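PDB 2VC8: enhancer of mRNA-decapping protein 3 from Homo sapiens, which binds single-stranded RNA and promotes mRNA decapping and degradation, here represented by its N-terminal LSm domain. Local coordinates for residues 22-28 with 38-44. Numbering follows the deposited sequence.
Sequences VYQGRVS and SLTRPFH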
loop_
_atom_site.group_PDB
_atom_site.type_symbol
_atom_site.label_atom_id
_atom_site.label_comp_id
_atom_site.label_asym_id
_atom_site.label_seq_id
_atom_site.Cartn_x
_atom_site.Cartn_y
_atom_site.Cartn_z
ATOM N N VAL A 22 -8.950 -0.215 -6.113
ATOM C CA VAL A 22 -7.612 -0.737 -6.065
ATOM C C VAL A 22 -6.636 0.432 -6.067
ATOM O O VAL A 22 -6.803 1.423 -6.838
ATOM C CB VAL A 22 -7.347 -1.670 -7.237
ATOM C CG1 VAL A 22 -5.920 -2.169 -7.274
ATOM C CG2 VAL A 22 -8.318 -2.854 -7.152
ATOM N N TYR A 23 -5.629 0.364 -5.205
ATOM C CA TYR A 23 -4.558 1.364 -5.089
ATOM C C TYR A 23 -3.236 0.671 -5.267
ATOM O O TYR A 23 -3.046 -0.420 -4.692
ATOM C CB TYR A 23 -4.639 2.072 -3.728
ATOM C CG TYR A 23 -5.924 2.821 -3.569
ATOM C CD1 TYR A 23 -7.082 2.139 -3.230
ATOM C CD2 TYR A 23 -6.014 4.165 -3.846
ATOM C CE1 TYR A 23 -8.303 2.731 -3.148
ATOM C CE2 TYR A 23 -7.293 4.815 -3.737
ATOM C CZ TYR A 23 -8.387 4.041 -3.441
ATOM O OH TYR A 23 -9.597 4.671 -3.371
ATOM N N GLN A 24 -2.326 1.284 -6.014
ATOM C CA GLN A 24 -1.027 0.690 -6.201
ATOM C C GLN A 24 0.072 1.690 -5.806
ATOM O O GLN A 24 -0.055 2.875 -6.057
ATOM C CB GLN A 24 -0.791 0.258 -7.647
ATOM C CG GLN A 24 -1.920 -0.570 -8.211
ATOM C CD GLN A 24 -1.558 -1.327 -9.466
ATOM O OE1 GLN A 24 -0.768 -0.860 -10.273
ATOM N NE2 GLN A 24 -2.175 -2.483 -9.653
ATOM N N GLY A 25 1.113 1.220 -5.143
ATOM C CA GLY A 25 2.191 2.100 -4.730
ATOM C C GLY A 25 3.229 1.453 -3.900
ATOM O O GLY A 25 3.095 0.310 -3.477
ATOM N N ARG A 26 4.291 2.171 -3.656
ATOM C CA ARG A 26 5.262 1.763 -2.688
ATOM C C ARG A 26 4.784 1.828 -1.242
ATOM O O ARG A 26 4.231 2.844 -0.828
ATOM C CB ARG A 26 6.480 2.666 -2.904
ATOM C CG ARG A 26 7.579 2.421 -1.886
ATOM C CD ARG A 26 8.627 1.581 -2.335
ATOM N NE ARG A 26 9.302 2.132 -3.509
ATOM C CZ ARG A 26 10.069 1.383 -4.287
ATOM N NH1 ARG A 26 10.259 0.089 -4.033
ATOM N NH2 ARG A 26 10.622 1.907 -5.351
ATOM N N VAL A 27 5.055 0.780 -0.477
ATOM C CA VAL A 27 4.738 0.718 0.951
ATOM C C VAL A 27 5.771 1.539 1.719
ATOM O O VAL A 27 6.960 1.140 1.811
ATOM C CB VAL A 27 4.662 -0.716 1.503
ATOM C CG1 VAL A 27 4.349 -0.711 2.983
ATOM C CG2 VAL A 27 3.581 -1.491 0.718
ATOM N N SER A 28 5.332 2.697 2.192
ATOM C CA SER A 28 6.184 3.615 2.927
ATOM C C SER A 28 6.148 3.430 4.401
ATOM O O SER A 28 7.012 3.947 5.100
ATOM C CB SER A 28 5.792 5.047 2.610
ATOM O OG SER A 28 4.402 5.255 2.815
ATOM N N SER A 38 0.710 1.943 4.666
ATOM C CA SER A 38 0.708 3.259 3.961
ATOM C C SER A 38 1.394 3.159 2.645
ATOM O O SER A 38 2.492 2.549 2.551
ATOM C CB SER A 38 1.415 4.311 4.819
ATOM O OG SER A 38 0.823 4.408 6.131
ATOM N N LEU A 39 0.783 3.748 1.618
ATOM C CA LEU A 39 1.360 3.844 0.275
ATOM C C LEU A 39 1.719 5.284 -0.043
ATOM O O LEU A 39 0.985 6.198 0.238
ATOM C CB LEU A 39 0.385 3.367 -0.791
ATOM C CG LEU A 39 -0.174 1.946 -0.652
ATOM C CD1 LEU A 39 -1.014 1.640 -1.847
ATOM C CD2 LEU A 39 0.958 0.891 -0.359
ATOM N N THR A 40 2.910 5.466 -0.603
ATOM C CA THR A 40 3.291 6.799 -1.049
ATOM C C THR A 40 2.988 6.969 -2.550
ATOM O O THR A 40 3.125 6.058 -3.357
ATOM C CB THR A 40 4.748 7.243 -0.600
ATOM O OG1 THR A 40 5.226 8.341 -1.420
ATOM C CG2 THR A 40 5.724 6.081 -0.616
ATOM N N ARG A 41 2.517 8.143 -2.876
ATOM C CA ARG A 41 2.216 8.490 -4.258
ATOM C C ARG A 41 1.408 7.400 -4.973
ATOM O O ARG A 41 1.783 6.987 -6.080
ATOM C CB ARG A 41 3.533 8.770 -5.038
ATOM C CG ARG A 41 4.309 9.938 -4.454
ATOM C CD ARG A 41 5.433 10.386 -5.355
ATOM N NE ARG A 41 6.700 10.039 -4.758
ATOM C CZ ARG A 41 7.519 9.067 -5.153
ATOM N NH1 ARG A 41 7.245 8.258 -6.202
ATOM N NH2 ARG A 41 8.636 8.906 -4.463
ATOM N N PRO A 42 0.346 6.898 -4.358
ATOM C CA PRO A 42 -0.330 5.808 -4.985
ATOM C C PRO A 42 -1.107 6.211 -6.218
ATOM O O PRO A 42 -1.433 7.381 -6.414
ATOM C CB PRO A 42 -1.330 5.342 -3.914
ATOM C CG PRO A 42 -1.561 6.515 -3.144
ATOM C CD PRO A 42 -0.296 7.343 -3.117
ATOM N N PHE A 43 -1.348 5.227 -7.061
ATOM C CA PHE A 43 -2.209 5.271 -8.226
ATOM C C PHE A 43 -3.526 4.552 -7.889
ATOM O O PHE A 43 -3.564 3.598 -7.134
ATOM C CB PHE A 43 -1.558 4.536 -9.408
ATOM C CG PHE A 43 -0.814 5.426 -10.368
ATOM C CD1 PHE A 43 0.239 6.138 -9.920
ATOM C CD2 PHE A 43 -1.159 5.492 -11.705
ATOM C CE1 PHE A 43 0.945 7.025 -10.794
ATOM C CE2 PHE A 43 -0.440 6.334 -12.579
ATOM C CZ PHE A 43 0.595 7.080 -12.100
ATOM N N HIS A 44 -4.557 5.022 -8.539
ATOM C CA HIS A 44 -5.884 4.525 -8.484
ATOM C C HIS A 44 -6.545 4.822 -9.853
ATOM O O HIS A 44 -6.448 5.949 -10.349
ATOM C CB HIS A 44 -6.616 5.255 -7.332
ATOM C CG HIS A 44 -8.051 4.869 -7.197
ATOM N ND1 HIS A 44 -8.434 3.602 -6.801
ATOM C CD2 HIS A 44 -9.192 5.568 -7.391
ATOM C CE1 HIS A 44 -9.758 3.537 -6.767
ATOM N NE2 HIS A 44 -10.236 4.718 -7.109
HETATM O O HOH W 1 4.402 4.637 -5.350
#
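Segment 22-28, part of the long strand 22-31, pairs antiparallel first with 38-39, its hairpin partner, and then, beyond a corner in the chain, with 42-44. Around the non-hydrogen-bonded pair Val27-Leu39, Ser28 N hydrogen-bonds to Ser38 O and Thr40 N to Arg26 O (both 2.9 Å). At the corner Arg41 adopts a left-handed backbone conformation, and a water bridges Arg26 N and Thr40 O. An ideal CB on Gly25 would sit only 3.2 Å from Thr40 O; lacking one, the backbones approach closely. Gln24 and Phe43 then form a hydrogen-bonded pair (N to O, both 2.9 Å). The break at Thr40 and Arg41 redirects the chain while 22-31 runs on, within the curved antiparallel sheet of this divergent Sm domain, which probably mediates P-body targeting and DCP1A binding; strand 11-15 borders 22-28 on its other edge. Leu39 packs CD2 against Val27 CG2 (3.7 Å) and CD1 against Tyr23 CB (4.1 Å), where Phe56 also meets Leu39 and Tyr23. At the far end, His44 ND1 donates to Val22 O (2.7 Å), its ring in an offset stack on Tyr23.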